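Local coordinates for Thiol:disulfide interchange protein DsbA (Neisseria meningitidis serogroup B, PDB 2ZNM) that probably works as a periplasmic DsbA-type disulfide oxidoreductase, exchanging thiols and disulfides at a redox-active centre built on a thioredoxin fold, at residues A[160-165]-A[176-181]; A[44-49]-A[170-175]; A[72-77]-A[100-105]; A[31-36]-A[149-154]. All coordinates share one frame; numbering follows the deposited sequence.

Contact 1: A[160-165]-A[176-181]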
loop_
_atom_site.group_PDB
_atom_site.type_symbol
_atom_site.label_atom_id
_atom_site.label_comp_id
_atom_site.label_asym_id
_atom_site.label_seq_id
_atom_site.Cartn_x
_atom_site.Cartn_y
_atom_site.Cartn_z
ATOM N N TYR A 160 13.091 8.885 0.214
ATOM C CA TYR A 160 14.039 7.846 0.600
ATOM C C TYR A 160 13.398 6.478 0.627
ATOM O O TYR A 160 12.385 6.259 1.294
ATOM C CB TYR A 160 14.704 8.159 1.945
ATOM C CG TYR A 160 15.434 9.474 1.980
ATOM C CD1 TYR A 160 16.664 9.628 1.339
ATOM C CD2 TYR A 160 14.902 10.566 2.661
ATOM C CE1 TYR A 160 17.352 10.838 1.370
ATOM C CE2 TYR A 160 15.585 11.789 2.703
ATOM C CZ TYR A 160 16.806 11.911 2.054
ATOM O OH TYR A 160 17.480 13.100 2.084
ATOM N N ARG A 161 14.020 5.569 -0.117
ATOM C CA ARG A 161 13.527 4.215 -0.326
ATOM C C ARG A 161 14.309 3.291 0.589
ATOM O O ARG A 161 15.543 3.274 0.555
ATOM C CB ARG A 161 13.753 3.823 -1.786
ATOM C CG ARG A 161 13.209 2.478 -2.231
ATOM C CD ARG A 161 13.603 2.301 -3.689
ATOM N NE ARG A 161 12.695 1.435 -4.432
ATOM C CZ ARG A 161 12.390 1.603 -5.716
ATOM N NH1 ARG A 161 12.893 2.625 -6.395
ATOM N NH2 ARG A 161 11.557 0.769 -6.310
ATOM N N VAL A 162 13.589 2.542 1.415
ATOM C CA VAL A 162 14.217 1.623 2.350
ATOM C C VAL A 162 14.919 0.484 1.611
ATOM O O VAL A 162 14.405 -0.028 0.611
ATOM C CB VAL A 162 13.177 1.043 3.341
ATOM C CG1 VAL A 162 13.794 -0.046 4.208
ATOM C CG2 VAL A 162 12.599 2.153 4.204
ATOM N N ILE A 163 16.099 0.115 2.100
ATOM C CA ILE A 163 16.731 -1.147 1.734
ATOM C C ILE A 163 16.562 -2.109 2.906
ATOM O O ILE A 163 17.036 -1.835 4.005
ATOM C CB ILE A 163 18.242 -0.984 1.410
ATOM C CG1 ILE A 163 18.443 -0.010 0.245
ATOM C CG2 ILE A 163 18.879 -2.356 1.118
ATOM C CD1 ILE A 163 19.899 0.262 -0.102
ATOM N N PHE A 164 15.881 -3.224 2.676
ATOM C CA PHE A 164 15.650 -4.205 3.740
ATOM C C PHE A 164 16.836 -5.168 3.852
ATOM O O PHE A 164 16.747 -6.345 3.491
ATOM C CB PHE A 164 14.333 -4.956 3.520
ATOM C CG PHE A 164 13.104 -4.094 3.656
ATOM C CD1 PHE A 164 12.557 -3.822 4.910
ATOM C CD2 PHE A 164 12.478 -3.569 2.529
ATOM C CE1 PHE A 164 11.414 -3.027 5.036
ATOM C CE2 PHE A 164 11.328 -2.776 2.647
ATOM C CZ PHE A 164 10.801 -2.506 3.901
ATOM N N ASN A 165 17.951 -4.642 4.355
ATOM C CA ASN A 165 19.197 -5.400 4.461
ATOM C C ASN A 165 19.340 -6.195 5.763
ATOM O O ASN A 165 20.183 -7.093 5.861
ATOM C CB ASN A 165 20.421 -4.489 4.226
ATOM C CG ASN A 165 20.494 -3.309 5.200
ATOM O OD1 ASN A 165 19.484 -2.683 5.532
ATOM N ND2 ASN A 165 21.703 -2.987 5.639
ATOM N N LYS A 176 12.167 4.490 10.996
ATOM C CA LYS A 176 12.103 5.480 12.076
ATOM C C LYS A 176 13.215 6.532 12.015
ATOM O O LYS A 176 12.955 7.720 12.221
ATOM C CB LYS A 176 12.017 4.821 13.453
ATOM C CG LYS A 176 10.575 4.486 13.850
ATOM C CD LYS A 176 10.499 3.762 15.180
ATOM C CE LYS A 176 10.852 4.691 16.346
ATOM N NZ LYS A 176 10.812 3.986 17.669
ATOM N N GLU A 177 14.434 6.083 11.706
ATOM C CA GLU A 177 15.588 6.966 11.504
ATOM C C GLU A 177 15.415 7.884 10.290
ATOM O O GLU A 177 15.848 9.031 10.313
ATOM C CB GLU A 177 16.878 6.150 11.362
ATOM C CG GLU A 177 17.494 5.682 12.686
ATOM C CD GLU A 177 18.901 5.096 12.523
ATOM O OE1 GLU A 177 19.129 4.305 11.574
ATOM O OE2 GLU A 177 19.783 5.419 13.354
ATOM N N LEU A 178 14.778 7.366 9.243
ATOM C CA LEU A 178 14.487 8.125 8.025
ATOM C C LEU A 178 13.446 9.214 8.239
ATOM O O LEU A 178 13.529 10.281 7.637
ATOM C CB LEU A 178 14.041 7.187 6.899
ATOM C CG LEU A 178 14.927 6.895 5.676
ATOM C CD1 LEU A 178 16.418 7.111 5.902
ATOM C CD2 LEU A 178 14.663 5.481 5.143
ATOM N N VAL A 179 12.458 8.933 9.082
ATOM C CA VAL A 179 11.463 9.933 9.472
ATOM C C VAL A 179 12.137 11.058 10.265
ATOM O O VAL A 179 11.802 12.233 10.086
ATOM C CB VAL A 179 10.298 9.292 10.278
ATOM C CG1 VAL A 179 9.394 10.351 10.879
ATOM C CG2 VAL A 179 9.488 8.352 9.385
ATOM N N ALA A 180 13.098 10.697 11.119
ATOM C CA ALA A 180 13.877 11.682 11.883
ATOM C C ALA A 180 14.833 12.472 10.989
ATOM O O ALA A 180 15.129 13.637 11.263
ATOM C CB ALA A 180 14.633 11.012 13.016
ATOM N N LYS A 181 15.308 11.827 9.923
ATOM C CA LYS A 181 16.143 12.473 8.906
ATOM C C LYS A 181 15.349 13.529 8.127
ATOM O O LYS A 181 15.809 14.661 7.955
ATOM C CB LYS A 181 16.731 11.425 7.946
ATOM C CG LYS A 181 17.716 11.969 6.911
ATOM C CD LYS A 181 18.299 10.846 6.066
ATOM C CE LYS A 181 19.132 11.378 4.902
ATOM N NZ LYS A 181 20.444 11.939 5.334
#
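Tyr160 and Leu178 mark the closest backbone approach, CA to CA 7.4 Å, where strand 160-162 runs against helix 176-181 with the two axes 10.1 Å apart and nearly antiparallel at 172°. The contact is mostly apolar and rests on four side chains. From the helix, Leu178 points at the strand: its CG meets CB of Tyr160 at 3.9 Å, while its CD2 branch reaches across to CG2 of Val162 at 4.0 Å, so that one leucine bridges Tyr160 and Val162. The Tyr160 ring takes the other half of the contact. With CG anti to the carbonyl carbon (chi1 -58°), the ring lies along the later part of the helical segment, where Lys181 comes over one of its faces. The lysine stem crosses the tyrosine at about a right angle, its CE 3.7 Å from CZ of Tyr160. Only the last torsion of the lysine is bent, and the turn takes NZ farther from the ring than CE is. Tyr160 OH finds its polar partner one turn on, in a hydrogen bond to Glu185, and Tyr9 of the edge strand 9-11 meets the same ring with its plane turned about 80°. Leu178 also touches Val156 of the neighbouring strand. This is the closing beta-beta-alpha half of a thioredoxin fold, in which a short connection leads from the last strand into the C-terminal helix, and that helix folds back over the sheet.

Contact 2: A[44-49]-A[170-175]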
loop_
_atom_site.group_PDB
_atom_site.type_symbol
_atom_site.label_atom_id
_atom_site.label_comp_id
_atom_site.label_asym_id
_atom_site.label_seq_id
_atom_site.Cartn_x
_atom_site.Cartn_y
_atom_site.Cartn_z
ATOM N N LEU A 44 2.715 -2.825 8.519
ATOM C CA LEU A 44 1.744 -1.723 8.685
ATOM C C LEU A 44 1.208 -1.590 10.104
ATOM O O LEU A 44 1.067 -0.477 10.623
ATOM C CB LEU A 44 0.565 -1.911 7.720
ATOM C CG LEU A 44 0.536 -1.170 6.379
ATOM C CD1 LEU A 44 1.866 -0.499 5.989
ATOM C CD2 LEU A 44 0.008 -2.066 5.273
ATOM N N LEU A 45 0.899 -2.730 10.718
ATOM C CA LEU A 45 0.450 -2.792 12.106
ATOM C C LEU A 45 1.517 -2.283 13.105
ATOM O O LEU A 45 1.213 -1.490 14.012
ATOM C CB LEU A 45 -0.009 -4.224 12.429
ATOM C CG LEU A 45 -0.853 -4.609 13.661
ATOM C CD1 LEU A 45 -0.068 -5.436 14.639
ATOM C CD2 LEU A 45 -1.531 -3.458 14.364
ATOM N N LYS A 46 2.759 -2.730 12.930
ATOM C CA LYS A 46 3.862 -2.320 13.781
ATOM C C LYS A 46 4.185 -0.828 13.626
ATOM O O LYS A 46 4.410 -0.132 14.609
ATOM C CB LYS A 46 5.090 -3.141 13.430
ATOM C CG LYS A 46 5.826 -3.707 14.615
ATOM C CD LYS A 46 6.712 -2.692 15.292
ATOM C CE LYS A 46 7.112 -3.205 16.671
ATOM N NZ LYS A 46 8.021 -4.384 16.602
ATOM N N LEU A 47 4.229 -0.358 12.381
ATOM C CA LEU A 47 4.524 1.030 12.071
ATOM C C LEU A 47 3.453 1.963 12.630
ATOM O O LEU A 47 3.768 3.030 13.129
ATOM C CB LEU A 47 4.692 1.233 10.557
ATOM C CG LEU A 47 6.018 0.756 9.946
ATOM C CD1 LEU A 47 6.025 0.912 8.430
ATOM C CD2 LEU A 47 7.241 1.448 10.584
ATOM N N GLY A 48 2.194 1.541 12.569
ATOM C CA GLY A 48 1.090 2.303 13.152
ATOM C C GLY A 48 1.296 2.671 14.606
ATOM O O GLY A 48 0.845 3.729 15.051
ATOM N N LYS A 49 1.976 1.808 15.357
ATOM C CA LYS A 49 2.234 2.086 16.775
ATOM C C LYS A 49 3.614 2.683 17.036
ATOM O O LYS A 49 3.768 3.474 17.961
ATOM C CB LYS A 49 2.012 0.832 17.630
ATOM C CG LYS A 49 0.655 0.136 17.428
ATOM C CD LYS A 49 -0.472 0.874 18.138
ATOM C CE LYS A 49 -1.747 0.028 18.226
ATOM N NZ LYS A 49 -2.286 -0.357 16.881
ATOM N N GLY A 170 14.965 -4.579 11.627
ATOM C CA GLY A 170 15.950 -3.637 11.095
ATOM C C GLY A 170 15.272 -2.641 10.163
ATOM O O GLY A 170 15.700 -1.484 10.053
ATOM N N GLY A 171 14.206 -3.103 9.503
ATOM C CA GLY A 171 13.362 -2.262 8.662
ATOM C C GLY A 171 12.636 -1.153 9.407
ATOM O O GLY A 171 12.677 -0.004 8.966
ATOM N N VAL A 172 11.981 -1.480 10.530
ATOM C CA VAL A 172 11.252 -0.465 11.316
ATOM C C VAL A 172 12.205 0.595 11.873
ATOM O O VAL A 172 11.879 1.784 11.910
ATOM C CB VAL A 172 10.319 -1.053 12.451
ATOM C CG1 VAL A 172 9.476 -2.225 11.940
ATOM C CG2 VAL A 172 11.096 -1.441 13.696
ATOM N N HIS A 173 13.390 0.143 12.277
ATOM C CA HIS A 173 14.440 1.008 12.777
ATOM C C HIS A 173 14.945 1.967 11.694
ATOM O O HIS A 173 15.165 3.152 11.961
ATOM C CB HIS A 173 15.587 0.160 13.327
ATOM C CG HIS A 173 16.793 0.956 13.706
ATOM N ND1 HIS A 173 16.815 1.800 14.796
ATOM C CD2 HIS A 173 18.016 1.049 13.133
ATOM C CE1 HIS A 173 18.000 2.375 14.881
ATOM N NE2 HIS A 173 18.749 1.934 13.886
ATOM N N THR A 174 15.125 1.447 10.479
ATOM C CA THR A 174 15.552 2.252 9.333
ATOM C C THR A 174 14.487 3.279 8.966
ATOM O O THR A 174 14.799 4.449 8.753
ATOM C CB THR A 174 15.927 1.363 8.119
ATOM O OG1 THR A 174 17.132 0.645 8.417
ATOM C CG2 THR A 174 16.155 2.196 6.860
ATOM N N ILE A 175 13.228 2.841 8.924
ATOM C CA ILE A 175 12.099 3.731 8.666
ATOM C C ILE A 175 12.035 4.845 9.715
ATOM O O ILE A 175 11.897 6.015 9.356
ATOM C CB ILE A 175 10.757 2.952 8.564
ATOM C CG1 ILE A 175 10.771 2.027 7.344
ATOM C CG2 ILE A 175 9.574 3.900 8.452
ATOM C CD1 ILE A 175 9.837 0.807 7.440
#
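Leu47 and Ile175 form the heart of this helix pair. The CD1 methyl of Leu47 lies 3.9 Å from CD1 of Ile175, and its other branch, CD2, sits 4.0 Å from Ile175 CG2; the leucine thus sets both methyls against the isoleucine, and the two side chains meet at about a right angle. Leu47 leaves its helix at a slant, but with CG anti to the carbonyl carbon (chi1 -76°) its branches swing across to the partner. Next to this pair, CB of Val172 stands 4.4 Å from Leu47 CD2. Farther out, on the solvent side, the aliphatic part of Lys46 passes loosely by Val172. The backbones keep well apart, with axes 11.0 Å from each other and crossing at -41°, and Leu47 and Val172 give the shortest CA separation. In the next shell, Leu47 rests on Leu57 of strand 55-61 and Ile175 on Val26 of strand 24-30, so the same residues that join the helices also seat them on the sheet. Within segment 170-175, Gly170 O accepts from both N and OG1 of Thr174, which approach from opposite faces of the carbonyl plane; the hydroxyl bond is 3.0 Å long. Helices 42-50 and 167-185, side by side on one face of the central sheet, are the flanking pair expected of the thioredoxin fold, one following the loop of the predicted redox-active cysteines and the other ending the domain.

Contact 3: A[72-77]-A[100-105]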
loop_
_atom_site.group_PDB
_atom_site.type_symbol
_atom_site.label_atom_id
_atom_site.label_comp_id
_atom_site.label_asym_id
_atom_site.label_seq_id
_atom_site.Cartn_x
_atom_site.Cartn_y
_atom_site.Cartn_z
ATOM N N ALA A 72 -5.483 -3.329 -8.198
ATOM C CA ALA A 72 -5.323 -1.949 -7.765
ATOM C C ALA A 72 -6.661 -1.241 -7.521
ATOM O O ALA A 72 -6.781 -0.445 -6.584
ATOM C CB ALA A 72 -4.467 -1.166 -8.768
ATOM N N ARG A 73 -7.645 -1.512 -8.377
ATOM C CA ARG A 73 -9.005 -0.984 -8.215
ATOM C C ARG A 73 -9.703 -1.507 -6.951
ATOM O O ARG A 73 -10.449 -0.762 -6.303
ATOM C CB ARG A 73 -9.846 -1.319 -9.440
ATOM C CG ARG A 73 -11.174 -0.604 -9.478
ATOM C CD ARG A 73 -11.904 -0.890 -10.760
ATOM N NE ARG A 73 -13.139 -0.119 -10.820
ATOM C CZ ARG A 73 -13.959 -0.084 -11.861
ATOM N NH1 ARG A 73 -13.689 -0.773 -12.960
ATOM N NH2 ARG A 73 -15.054 0.649 -11.797
HETATM N N MSE A 74 -9.471 -2.785 -6.617
HETATM C CA MSE A 74 -9.930 -3.344 -5.343
HETATM C C MSE A 74 -9.313 -2.600 -4.141
HETATM O O MSE A 74 -10.030 -2.185 -3.221
HETATM C CB MSE A 74 -9.643 -4.844 -5.264
HETATM C CG MSE A 74 -10.193 -5.522 -4.009
HETATM SE SE MSE A 74 -12.130 -5.249 -3.729
HETATM C CE MSE A 74 -12.848 -6.671 -4.875
ATOM N N ALA A 75 -7.992 -2.413 -4.166
ATOM C CA ALA A 75 -7.298 -1.680 -3.100
ATOM C C ALA A 75 -7.854 -0.280 -2.958
ATOM O O ALA A 75 -8.020 0.200 -1.851
ATOM C CB ALA A 75 -5.790 -1.624 -3.357
ATOM N N ALA A 76 -8.134 0.381 -4.077
ATOM C CA ALA A 76 -8.693 1.719 -4.018
ATOM C C ALA A 76 -10.093 1.685 -3.435
ATOM O O ALA A 76 -10.432 2.532 -2.634
ATOM C CB ALA A 76 -8.688 2.385 -5.394
ATOM N N ALA A 77 -10.904 0.709 -3.841
ATOM C CA ALA A 77 -12.266 0.562 -3.320
ATOM C C ALA A 77 -12.293 0.410 -1.792
ATOM O O ALA A 77 -13.041 1.113 -1.112
ATOM C CB ALA A 77 -12.961 -0.607 -3.982
ATOM N N ILE A 100 -11.087 -17.592 -7.993
ATOM C CA ILE A 100 -11.855 -16.663 -8.818
ATOM C C ILE A 100 -10.898 -15.594 -9.324
ATOM O O ILE A 100 -9.920 -15.257 -8.647
ATOM C CB ILE A 100 -13.056 -16.007 -8.041
ATOM C CG1 ILE A 100 -12.565 -15.139 -6.876
ATOM C CG2 ILE A 100 -14.054 -17.072 -7.531
ATOM C CD1 ILE A 100 -13.673 -14.582 -5.982
ATOM N N ARG A 101 -11.168 -15.074 -10.519
ATOM C CA ARG A 101 -10.373 -13.997 -11.075
ATOM C C ARG A 101 -10.890 -12.653 -10.525
ATOM O O ARG A 101 -11.699 -11.971 -11.163
ATOM C CB ARG A 101 -10.404 -14.050 -12.612
ATOM C CG ARG A 101 -9.593 -12.952 -13.281
ATOM C CD ARG A 101 -9.200 -13.300 -14.711
ATOM N NE ARG A 101 -8.223 -12.332 -15.210
ATOM C CZ ARG A 101 -6.934 -12.330 -14.873
ATOM N NH1 ARG A 101 -6.455 -13.257 -14.043
ATOM N NH2 ARG A 101 -6.119 -11.409 -15.367
ATOM N N LEU A 102 -10.412 -12.285 -9.334
ATOM C CA LEU A 102 -10.868 -11.079 -8.640
ATOM C C LEU A 102 -10.537 -9.783 -9.393
ATOM O O LEU A 102 -11.121 -8.727 -9.108
ATOM C CB LEU A 102 -10.289 -11.036 -7.221
ATOM C CG LEU A 102 -11.024 -10.235 -6.132
ATOM C CD1 LEU A 102 -12.423 -10.760 -5.853
ATOM C CD2 LEU A 102 -10.228 -10.240 -4.858
ATOM N N GLU A 103 -9.604 -9.875 -10.348
ATOM C CA GLU A 103 -9.205 -8.746 -11.200
ATOM C C GLU A 103 -10.342 -8.295 -12.103
ATOM O O GLU A 103 -10.322 -7.200 -12.635
ATOM C CB GLU A 103 -8.018 -9.126 -12.092
ATOM C CG GLU A 103 -6.678 -9.170 -11.403
ATOM C CD GLU A 103 -6.321 -10.567 -10.894
ATOM O OE1 GLU A 103 -7.236 -11.409 -10.714
ATOM O OE2 GLU A 103 -5.116 -10.820 -10.679
ATOM N N ASN A 104 -11.312 -9.172 -12.296
ATOM C CA ASN A 104 -12.446 -8.910 -13.154
ATOM C C ASN A 104 -13.570 -8.253 -12.358
ATOM O O ASN A 104 -13.982 -8.773 -11.326
ATOM C CB ASN A 104 -12.916 -10.229 -13.762
ATOM C CG ASN A 104 -14.042 -10.047 -14.737
ATOM O OD1 ASN A 104 -13.817 -9.726 -15.902
ATOM N ND2 ASN A 104 -15.266 -10.266 -14.277
ATOM N N ARG A 105 -14.060 -7.115 -12.850
ATOM C CA ARG A 105 -15.117 -6.343 -12.179
ATOM C C ARG A 105 -16.359 -7.147 -11.769
ATOM O O ARG A 105 -16.804 -7.063 -10.621
ATOM C CB ARG A 105 -15.551 -5.143 -13.030
ATOM C CG ARG A 105 -16.577 -4.252 -12.334
ATOM C CD ARG A 105 -16.831 -3.010 -13.137
ATOM N NE ARG A 105 -18.093 -2.355 -12.801
ATOM C CZ ARG A 105 -19.230 -2.537 -13.464
ATOM N NH1 ARG A 105 -19.276 -3.370 -14.497
ATOM N NH2 ARG A 105 -20.328 -1.885 -13.098
#
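Met74 and Leu102 supply the apolar part: the terminal CE of the selenomethionine lies 4.2 Å from Leu102 CG, the two side chains crossing at about a right angle. Bends at the second and third torsions (chi2 55°, chi3 84°) curl Met74, and around it gather Ala108, Trp111 and Tyr127 from two further helices. The second group is polar at its ends. Arg73 and Arg105, both extended, run obliquely past each other until NH1 of Arg73 stands 3.9 Å from CD of Arg105, their guanidinium planes only 21° apart. Arg73 NH2 and Arg105 NE lie 4.4 Å apart beside Asp128: Arg105 NE makes a salt bridge with it, Arg73 NH2 only a long, weak ion pair. Arg73 NE donates instead to the carbonyl of Tyr127. Backbone bonding shapes the loop itself, since a type I turn, closed by Asn104 N to Arg101 O at 3.0 Å, presents Leu102 to the helix and leads into helix 105-113 with Asn104 at the N-cap. The chemistry implies a buried apolar join bordered by two arginines that converge on one carboxylate, Arg105 firmly and Arg73 more weakly, with the Tyr127 carbonyl holding Arg73 NE.

Contact 4: A[31-36]-A[149-154]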
loop_
_atom_site.group_PDB
_atom_site.type_symbol
_atom_site.label_atom_id
_atom_site.label_comp_id
_atom_site.label_asym_id
_atom_site.label_seq_id
_atom_site.Cartn_x
_atom_site.Cartn_y
_atom_site.Cartn_z
ATOM N N GLY A 31 1.133 -5.710 -2.609
ATOM C CA GLY A 31 0.257 -6.501 -3.453
ATOM C C GLY A 31 -0.585 -7.404 -2.587
ATOM O O GLY A 31 -0.147 -7.820 -1.518
ATOM N N TYR A 32 -1.796 -7.715 -3.039
ATOM C CA TYR A 32 -2.641 -8.713 -2.368
ATOM C C TYR A 32 -2.130 -10.153 -2.527
ATOM O O TYR A 32 -2.695 -11.096 -1.946
ATOM C CB TYR A 32 -4.079 -8.609 -2.857
ATOM C CG TYR A 32 -4.838 -7.428 -2.308
ATOM C CD1 TYR A 32 -5.129 -7.332 -0.941
ATOM C CD2 TYR A 32 -5.289 -6.417 -3.151
ATOM C CE1 TYR A 32 -5.833 -6.248 -0.429
ATOM C CE2 TYR A 32 -5.994 -5.322 -2.651
ATOM C CZ TYR A 32 -6.265 -5.250 -1.291
ATOM O OH TYR A 32 -6.967 -4.182 -0.796
ATOM N N PHE A 33 -1.079 -10.324 -3.330
ATOM C CA PHE A 33 -0.420 -11.618 -3.483
ATOM C C PHE A 33 0.746 -11.778 -2.491
ATOM O O PHE A 33 1.480 -12.775 -2.559
ATOM C CB PHE A 33 0.096 -11.764 -4.918
ATOM C CG PHE A 33 0.786 -10.539 -5.410
ATOM C CD1 PHE A 33 2.038 -10.188 -4.914
ATOM C CD2 PHE A 33 0.162 -9.701 -6.324
ATOM C CE1 PHE A 33 2.659 -9.030 -5.339
ATOM C CE2 PHE A 33 0.775 -8.563 -6.749
ATOM C CZ PHE A 33 2.019 -8.214 -6.259
ATOM N N CYS A 34 0.936 -10.785 -1.610
ATOM C CA CYS A 34 1.917 -10.868 -0.523
ATOM C C CYS A 34 1.328 -11.763 0.556
ATOM O O CYS A 34 0.243 -11.490 1.056
ATOM C CB CYS A 34 2.246 -9.479 0.060
ATOM S SG CYS A 34 3.035 -8.252 -1.070
ATOM N N VAL A 35 2.026 -12.841 0.904
ATOM C CA VAL A 35 1.447 -13.852 1.791
ATOM C C VAL A 35 1.782 -13.593 3.261
ATOM O O VAL A 35 2.948 -13.615 3.678
ATOM C CB VAL A 35 1.780 -15.311 1.353
ATOM C CG1 VAL A 35 1.124 -16.342 2.297
ATOM C CG2 VAL A 35 1.313 -15.539 -0.080
ATOM N N HIS A 36 0.724 -13.331 4.023
ATOM C CA HIS A 36 0.816 -13.025 5.442
ATOM C C HIS A 36 0.036 -14.064 6.192
ATOM O O HIS A 36 -1.066 -14.436 5.783
ATOM C CB HIS A 36 0.223 -11.649 5.727
ATOM C CG HIS A 36 0.871 -10.546 4.953
ATOM N ND1 HIS A 36 0.191 -9.792 4.023
ATOM C CD2 HIS A 36 2.139 -10.069 4.974
ATOM C CE1 HIS A 36 1.014 -8.907 3.491
ATOM N NE2 HIS A 36 2.201 -9.047 4.057
ATOM N N ASP A 149 9.473 -2.366 -8.355
ATOM C CA ASP A 149 9.557 -3.700 -8.941
ATOM C C ASP A 149 9.630 -4.797 -7.882
ATOM O O ASP A 149 10.042 -5.924 -8.161
ATOM C CB ASP A 149 10.751 -3.777 -9.904
ATOM C CG ASP A 149 12.089 -3.501 -9.222
ATOM O OD1 ASP A 149 12.103 -3.012 -8.061
ATOM O OD2 ASP A 149 13.134 -3.772 -9.863
ATOM N N SER A 150 9.185 -4.459 -6.674
ATOM C CA SER A 150 9.412 -5.280 -5.499
ATOM C C SER A 150 8.382 -4.920 -4.430
ATOM O O SER A 150 8.067 -3.751 -4.232
ATOM C CB SER A 150 10.848 -5.039 -5.003
ATOM O OG SER A 150 11.141 -5.751 -3.815
ATOM N N THR A 151 7.832 -5.927 -3.760
ATOM C CA THR A 151 6.872 -5.703 -2.682
ATOM C C THR A 151 7.316 -6.460 -1.430
ATOM O O THR A 151 7.744 -7.603 -1.528
ATOM C CB THR A 151 5.424 -6.107 -3.073
ATOM O OG1 THR A 151 5.424 -7.430 -3.611
ATOM C CG2 THR A 151 4.836 -5.153 -4.111
ATOM N N PRO A 152 7.268 -5.807 -0.260
ATOM C CA PRO A 152 6.896 -4.389 -0.096
ATOM C C PRO A 152 8.058 -3.442 -0.438
ATOM O O PRO A 152 9.228 -3.813 -0.300
ATOM C CB PRO A 152 6.555 -4.294 1.393
ATOM C CG PRO A 152 7.476 -5.291 2.035
ATOM C CD PRO A 152 7.611 -6.436 1.029
ATOM N N THR A 153 7.749 -2.249 -0.929
ATOM C CA THR A 153 8.763 -1.203 -0.950
ATOM C C THR A 153 8.254 -0.003 -0.171
ATOM O O THR A 153 7.107 0.420 -0.346
ATOM C CB THR A 153 9.287 -0.832 -2.373
ATOM O OG1 THR A 153 8.210 -0.397 -3.204
ATOM C CG2 THR A 153 9.962 -2.029 -3.028
ATOM N N VAL A 154 9.109 0.505 0.715
ATOM C CA VAL A 154 8.765 1.622 1.585
ATOM C C VAL A 154 9.528 2.888 1.186
ATOM O O VAL A 154 10.753 2.887 1.082
ATOM C CB VAL A 154 8.992 1.285 3.094
ATOM C CG1 VAL A 154 8.722 2.499 3.976
ATOM C CG2 VAL A 154 8.109 0.111 3.527
#
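Gly31 and Thr151 bring the two loops nearest, CA to CA 6.7 Å: segment 31-36 opens with a type I turn from Gly31 to Cys34, closed by Cys34 N to Gly31 O, and segment 149-154 turns at the cis peptide before Pro152 into its strand. Thr151 makes the whole side-chain contact from its loop. Its OG1, placed between the backbone N and the carbonyl carbon (chi1 51°), stands 3.6 Å from Cys34 SG and equally far from Phe33 CE1, meeting the phenyl ring at its edge, near the ring plane. The methyl, CG2, is directed at Gly31, 4.0 Å from its N. On the turn side, Gly31 N gives a weak hydrogen bond to Cys34 SG (3.5 Å), while Gly31 CA lies over one face of the Phe33 ring, toward its rim. Trp64 meets that ring and also touches Thr151. Tyr96 OH bonds to Cys34 O and His36 N, tying the following residues to helix 84-97. The disulfide predicted between Cys34 and Cys37 is absent in this model. A Cys-X-X-Cys segment facing the residue before a cis-proline is the hallmark of thioredoxin-fold redox sites, consistent with the DsbA-like assignment of this protein.

From the N terminus, residues 31-36 open contact 4 and residues 44-49 open contact 2. Contact 3 then both opens and closes, at 72-77 and 100-105, nested inside those two larger loops and confined to the helical part of the chain. Contact 4 closes at 149-154, bringing the chain back to the sheet. Contact 1 opens at 160-165, contact 2 closes at 170-175, and contact 1 closes last at 176-181; contact 2 therefore crosses both 4 and 1, which follow in series. Ile175 packs on Val154 and Val162, joining contacts 1, 2 and 4 around the sheet, while Ala75 against Tyr32 links the helical part to the Cys34 loop.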